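Local coordinates for protein membrane-bound lytic murein transglycosylase (Agrobacterium tumefaciens, PDB 2PNW) that probably cleaves the glycan strands of bacterial peptidoglycan as an MltA-type lytic transglycosylase, leaving 1,6-anhydromuramyl ends, at residues R122-P125 with E126-D129; D137-D140 with P141-F145. One frame throughout, in Å; residues are numbered along the deposited sequence.

Overall arrangement
Leaving strand 118-121, the chain enters contact 1, where residues 122-125 turn directly into 126-129 and deliver the first strand of a small three-stranded antiparallel sheet. Contact 2, residues 137-140 with 141-145, closes a second turn in the loop that leads from strand 127-129 to its antiparallel partner 145-149. The two follow in series, neither nested nor crossed, with centres about 16 Å apart. Both lie in the insert domain specific to the MltA family. Phe145 joins them: its ring packs beside Arg123 and Asp129, with Phe145 CE1 3.5 Å from Asp129 OD1, while its CB lies against Leu127, so the end of the loop returns to the turn that precedes it.

Contact 1 (R122-P125 with E126-D129); sequences RRPP and ELVD
Pro124 and Leu127 bound a type I beta turn, closed by Leu127 N donating to Pro124 O at 3.1 Å; with no residue intervening between 122-125 and 126-129, the contact is a local bend in which an irregular lead-in becomes strand 127-129. Arg123 then spans from the start of the turn to the strand. Its chain runs straight out, CG lying opposite the backbone N (chi1 -175°) and the following carbons extended, which carries the guanidinium past the turn to the carbonyl of Leu127. Arg123 NE at 3.0 Å and Arg123 NH2 at 2.9 Å both donate to Leu127 O, a side-on grip on a single acceptor that lies almost in the guanidinium plane and fixes the rotation of the group. Arg123 NH2 also forms a salt bridge with Asp129 OD2 at 2.9 Å, although the hydrogen bond within it is weak and the carboxylate plane stands 63° from the guanidinium. A water bridges the remaining ends, accepting from Arg123 NH1 and donating to Asp129 OD1. Next to these polar bonds, Pro124 and Leu127 lie side by side, Pro124 CD 4.2 Å from Leu127 CB. Glu126 folds back over the two prolines, its bend at chi2 (-84°) bringing Glu126 OE1 to 3.3 Å from Pro125 CD; the same oxygen makes a salt bridge with Arg170. Backbone hydrogen bonds of Glu126 with Ala148 and Val128 with Gly146 pair this segment with strand 145-149, while Pro124 and Leu127 rest on Phe260 of strand 259-263, and Arg123 and Leu127 touch Ala208 of strand 201-209.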
ATOM      1  N   ARG A 122     -10.926 -10.049  12.535  1.00 16.95           N
ATOM      2  CA  ARG A 122      -9.818 -10.916  12.109  1.00 17.36           C
ATOM      3  C   ARG A 122     -10.326 -11.800  10.985  1.00 16.52           C
ATOM      4  O   ARG A 122     -11.534 -11.861  10.730  1.00 16.27           O
ATOM      5  CB  ARG A 122      -9.407 -11.907  13.222  1.00 18.38           C
ATOM      6  CG  ARG A 122      -8.888 -11.353  14.505  1.00 20.30           C
ATOM      7  CD  ARG A 122      -8.429 -12.555  15.387  1.00 17.96           C
ATOM      8  NE  ARG A 122      -9.498 -13.185  16.160  1.00 17.56           N
ATOM      9  CZ  ARG A 122     -10.011 -14.390  15.921  1.00 18.68           C
ATOM     10  NH1 ARG A 122      -9.542 -15.142  14.923  1.00 19.99           N
ATOM     11  NH2 ARG A 122     -10.967 -14.874  16.711  1.00 21.91           N
ATOM     12  N   ARG A 123      -9.408 -12.544  10.352  1.00 15.68           N
ATOM     13  CA  ARG A 123      -9.802 -13.423   9.259  1.00 15.54           C
ATOM     14  C   ARG A 123     -10.640 -14.609   9.768  1.00 15.90           C
ATOM     15  O   ARG A 123     -10.185 -15.372  10.636  1.00 15.85           O
ATOM     16  CB  ARG A 123      -8.547 -13.943   8.557  1.00 15.98           C
ATOM     17  CG  ARG A 123      -8.846 -14.783   7.324  1.00 14.30           C
ATOM     18  CD  ARG A 123      -7.521 -15.337   6.800  1.00 16.79           C
ATOM     19  NE  ARG A 123      -7.742 -16.136   5.594  1.00 17.40           N
ATOM     20  CZ  ARG A 123      -6.799 -16.382   4.688  1.00 18.24           C
ATOM     21  NH1 ARG A 123      -5.562 -15.895   4.849  1.00 17.48           N
ATOM     22  NH2 ARG A 123      -7.110 -17.130   3.621  1.00 16.68           N
ATOM     23  N   PRO A 124     -11.864 -14.781   9.226  1.00 16.36           N
ATOM     24  CA  PRO A 124     -12.708 -15.942   9.577  1.00 16.46           C
ATOM     25  C   PRO A 124     -12.038 -17.227   9.094  1.00 16.38           C
ATOM     26  O   PRO A 124     -11.440 -17.223   8.024  1.00 16.64           O
ATOM     27  CB  PRO A 124     -13.985 -15.705   8.755  1.00 15.66           C
ATOM     28  CG  PRO A 124     -13.987 -14.209   8.466  1.00 17.55           C
ATOM     29  CD  PRO A 124     -12.543 -13.879   8.270  1.00 16.23           C
ATOM     30  N   PRO A 125     -12.183 -18.336   9.848  1.00 16.83           N
ATOM     31  CA  PRO A 125     -11.489 -19.578   9.465  1.00 17.38           C
ATOM     32  C   PRO A 125     -12.031 -20.183   8.148  1.00 17.84           C
ATOM     33  O   PRO A 125     -11.368 -21.027   7.536  1.00 17.92           O
ATOM     34  CB  PRO A 125     -11.771 -20.519  10.654  1.00 17.21           C
ATOM     35  CG  PRO A 125     -13.089 -19.993  11.230  1.00 16.72           C
ATOM     36  CD  PRO A 125     -13.015 -18.502  11.062  1.00 17.00           C
ATOM     37  N   GLU A 126     -13.235 -19.763   7.727  1.00 17.16           N
ATOM     38  CA  GLU A 126     -13.838 -20.284   6.499  1.00 16.83           C
ATOM     39  C   GLU A 126     -13.427 -19.476   5.277  1.00 17.03           C
ATOM     40  O   GLU A 126     -13.833 -19.792   4.170  1.00 16.85           O
ATOM     41  CB  GLU A 126     -15.379 -20.395   6.607  1.00 17.59           C
ATOM     42  CG  GLU A 126     -16.147 -19.045   6.561  1.00 18.22           C
ATOM     43  CD  GLU A 126     -16.263 -18.314   7.924  1.00 21.49           C
ATOM     44  OE1 GLU A 126     -15.574 -18.681   8.918  1.00 19.47           O
ATOM     45  OE2 GLU A 126     -17.058 -17.339   7.991  1.00 21.52           O
ATOM     46  N   LEU A 127     -12.650 -18.414   5.481  1.00 16.64           N
ATOM     47  CA  LEU A 127     -12.193 -17.584   4.367  1.00 16.25           C
ATOM     48  C   LEU A 127     -10.885 -18.184   3.871  1.00 17.03           C
ATOM     49  O   LEU A 127      -9.796 -17.888   4.389  1.00 17.18           O
ATOM     50  CB  LEU A 127     -11.997 -16.115   4.772  1.00 15.46           C
ATOM     51  CG  LEU A 127     -11.599 -15.153   3.627  1.00 16.54           C
ATOM     52  CD1 LEU A 127     -12.743 -14.998   2.595  1.00 17.15           C
ATOM     53  CD2 LEU A 127     -11.265 -13.802   4.251  1.00 16.16           C
ATOM     54  N   VAL A 128     -11.003 -19.046   2.869  1.00 16.35           N
ATOM     55  CA  VAL A 128      -9.854 -19.823   2.383  1.00 16.41           C
ATOM     56  C   VAL A 128      -9.229 -19.184   1.153  1.00 16.78           C
ATOM     57  O   VAL A 128      -9.912 -18.531   0.357  1.00 15.97           O
ATOM     58  CB  VAL A 128     -10.255 -21.287   2.095  1.00 16.86           C
ATOM     59  CG1 VAL A 128     -10.693 -21.965   3.386  1.00 17.48           C
ATOM     60  CG2 VAL A 128     -11.398 -21.352   0.974  1.00 16.20           C
ATOM     61  N   ASP A 129      -7.912 -19.339   1.029  1.00 16.93           N
ATOM     62  CA  ASP A 129      -7.208 -19.047  -0.211  1.00 17.36           C
ATOM     63  C   ASP A 129      -7.680 -19.980  -1.320  1.00 17.28           C
ATOM     64  O   ASP A 129      -7.968 -21.184  -1.090  1.00 16.49           O
ATOM     65  CB  ASP A 129      -5.687 -19.170  -0.026  1.00 17.92           C
ATOM     66  CG  ASP A 129      -5.194 -18.349   1.136  1.00 22.58           C
ATOM     67  OD1 ASP A 129      -4.861 -17.177   0.944  1.00 26.03           O
ATOM     68  OD2 ASP A 129      -5.255 -18.853   2.279  1.00 31.42           O
TER
HETATM   69  O   HOH W   1      -3.614 -15.970   2.822  1.00 23.02           O

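Contact 2 (D137-D140 with P141-F145); sequences DGFD and PSYAF
Phe139 and Tyr143 make the tightly packed side of this local turn: Phe139 CE2 approaches Tyr143 CB at 3.8 Å, the two side chains crossing at about a right angle. Tyr155 extends this cluster, stacking on Phe139 and meeting Tyr143 edge-to-face, and the Tyr143 hydroxyl is hydrogen-bonded to His212 ND1. The carboxylate of Asp140 also lies near the tyrosine ring, Asp140 OD2 standing 3.6 Å from CE1 of Tyr143. Tyr143 N closes the turn on Asp140 O at 3.0 Å, in a nearly straight bond that comes from above the carbonyl plane. The four residues from Asp140 to Tyr143 form a type I beta turn, and an Asx turn over Asp140 to Ser142 is laid on its first half, in the loop joining antiparallel strands 127-129 and 145-149. Pro141 and Ser142, by contrast, face solvent at the crest, where short polar bonds take the place of packing. Ser142 N (2.9 Å) and Ser142 OG (2.6 Å) both donate to Asp140 OD1, approaching from one face of the carboxylate, so a single oxygen is gripped twice; the first torsion of Asp140, -178°, swings its carboxylate forward over the chain that follows. Within the two segments the proline ring meets mainly the backbone of Asp140.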
ATOM      1  N   ASP A 137     -15.776 -25.363 -10.150  1.00 21.21           N
ATOM      2  CA  ASP A 137     -16.162 -25.171 -11.535  1.00 22.46           C
ATOM      3  C   ASP A 137     -16.980 -23.879 -11.663  1.00 21.08           C
ATOM      4  O   ASP A 137     -17.924 -23.665 -10.895  1.00 21.70           O
ATOM      5  CB  ASP A 137     -16.990 -26.362 -12.009  1.00 23.31           C
ATOM      6  CG  ASP A 137     -16.134 -27.591 -12.281  1.00 27.61           C
ATOM      7  OD1 ASP A 137     -14.887 -27.505 -12.153  1.00 29.80           O
ATOM      8  OD2 ASP A 137     -16.716 -28.635 -12.649  1.00 33.88           O
ATOM      9  N   GLY A 138     -16.560 -23.027 -12.587  1.00 20.22           N
ATOM     10  CA  GLY A 138     -17.247 -21.759 -12.863  1.00 19.28           C
ATOM     11  C   GLY A 138     -16.884 -20.583 -11.969  1.00 18.93           C
ATOM     12  O   GLY A 138     -17.334 -19.453 -12.204  1.00 18.42           O
ATOM     13  N   PHE A 139     -16.046 -20.826 -10.961  1.00 18.33           N
ATOM     14  CA  PHE A 139     -15.594 -19.737 -10.051  1.00 17.54           C
ATOM     15  C   PHE A 139     -14.751 -18.738 -10.817  1.00 17.43           C
ATOM     16  O   PHE A 139     -13.973 -19.110 -11.693  1.00 17.67           O
ATOM     17  CB  PHE A 139     -14.750 -20.341  -8.899  1.00 17.56           C
ATOM     18  CG  PHE A 139     -14.855 -19.612  -7.587  1.00 17.30           C
ATOM     19  CD1 PHE A 139     -16.046 -19.655  -6.850  1.00 17.85           C
ATOM     20  CD2 PHE A 139     -13.765 -18.935  -7.057  1.00 17.44           C
ATOM     21  CE1 PHE A 139     -16.143 -19.012  -5.588  1.00 18.78           C
ATOM     22  CE2 PHE A 139     -13.852 -18.301  -5.792  1.00 17.70           C
ATOM     23  CZ  PHE A 139     -15.049 -18.339  -5.070  1.00 17.25           C
ATOM     24  N   ASP A 140     -14.929 -17.443 -10.518  1.00 17.19           N
ATOM     25  CA  ASP A 140     -14.181 -16.378 -11.168  1.00 16.82           C
ATOM     26  C   ASP A 140     -12.679 -16.553 -10.895  1.00 17.78           C
ATOM     27  O   ASP A 140     -12.253 -16.478  -9.740  1.00 18.78           O
ATOM     28  CB  ASP A 140     -14.693 -15.036 -10.616  1.00 17.13           C
ATOM     29  CG  ASP A 140     -14.034 -13.840 -11.241  1.00 16.89           C
ATOM     30  OD1 ASP A 140     -12.912 -13.925 -11.784  1.00 17.80           O
ATOM     31  OD2 ASP A 140     -14.625 -12.748 -11.137  1.00 16.56           O
ATOM     32  N   PRO A 141     -11.865 -16.833 -11.938  1.00 18.39           N
ATOM     33  CA  PRO A 141     -10.450 -17.137 -11.651  1.00 18.35           C
ATOM     34  C   PRO A 141      -9.618 -15.939 -11.131  1.00 18.93           C
ATOM     35  O   PRO A 141      -8.484 -16.126 -10.698  1.00 19.68           O
ATOM     36  CB  PRO A 141      -9.921 -17.644 -13.001  1.00 18.88           C
ATOM     37  CG  PRO A 141     -10.801 -16.895 -14.029  1.00 19.50           C
ATOM     38  CD  PRO A 141     -12.164 -16.938 -13.383  1.00 18.38           C
ATOM     39  N   SER A 142     -10.180 -14.734 -11.140  1.00 17.91           N
ATOM     40  CA  SER A 142      -9.529 -13.597 -10.514  1.00 17.60           C
ATOM     41  C   SER A 142      -9.709 -13.570  -8.989  1.00 17.31           C
ATOM     42  O   SER A 142      -9.041 -12.799  -8.348  1.00 18.01           O
ATOM     43  CB  SER A 142      -9.970 -12.256 -11.136  1.00 17.85           C
ATOM     44  OG  SER A 142     -11.357 -12.019 -10.889  1.00 19.89           O
ATOM     45  N   TYR A 143     -10.595 -14.389  -8.411  1.00 16.19           N
ATOM     46  CA  TYR A 143     -10.809 -14.375  -6.957  1.00 15.70           C
ATOM     47  C   TYR A 143      -9.695 -15.164  -6.240  1.00 16.35           C
ATOM     48  O   TYR A 143      -9.431 -16.322  -6.588  1.00 16.18           O
ATOM     49  CB  TYR A 143     -12.165 -15.005  -6.605  1.00 15.72           C
ATOM     50  CG  TYR A 143     -13.273 -13.972  -6.532  1.00 16.13           C
ATOM     51  CD1 TYR A 143     -13.575 -13.184  -7.642  1.00 16.14           C
ATOM     52  CD2 TYR A 143     -13.996 -13.766  -5.348  1.00 16.19           C
ATOM     53  CE1 TYR A 143     -14.589 -12.197  -7.583  1.00 15.93           C
ATOM     54  CE2 TYR A 143     -15.030 -12.779  -5.286  1.00 15.70           C
ATOM     55  CZ  TYR A 143     -15.315 -12.020  -6.419  1.00 15.82           C
ATOM     56  OH  TYR A 143     -16.322 -11.054  -6.387  1.00 16.55           O
ATOM     57  N   ALA A 144      -9.071 -14.527  -5.261  1.00 15.66           N
ATOM     58  CA  ALA A 144      -8.015 -15.157  -4.445  1.00 15.39           C
ATOM     59  C   ALA A 144      -8.542 -15.774  -3.147  1.00 15.98           C
ATOM     60  O   ALA A 144      -7.831 -16.539  -2.469  1.00 14.91           O
ATOM     61  CB  ALA A 144      -6.925 -14.098  -4.158  1.00 15.51           C
ATOM     62  N   PHE A 145      -9.808 -15.471  -2.796  1.00 14.85           N
ATOM     63  CA  PHE A 145     -10.416 -15.978  -1.564  1.00 15.27           C
ATOM     64  C   PHE A 145     -11.834 -16.451  -1.802  1.00 16.46           C
ATOM     65  O   PHE A 145     -12.525 -15.968  -2.710  1.00 16.89           O
ATOM     66  CB  PHE A 145     -10.447 -14.917  -0.454  1.00 15.53           C
ATOM     67  CG  PHE A 145      -9.099 -14.374  -0.095  1.00 15.21           C
ATOM     68  CD1 PHE A 145      -8.337 -14.983   0.897  1.00 16.11           C
ATOM     69  CD2 PHE A 145      -8.587 -13.271  -0.765  1.00 13.94           C
ATOM     70  CE1 PHE A 145      -7.067 -14.465   1.241  1.00 14.06           C
ATOM     71  CE2 PHE A 145      -7.318 -12.759  -0.445  1.00 16.69           C
ATOM     72  CZ  PHE A 145      -6.571 -13.361   0.570  1.00 17.09           C
TER
HETATM   73  O   HOH W   2     -10.677 -18.163  -8.313  1.00 17.47           O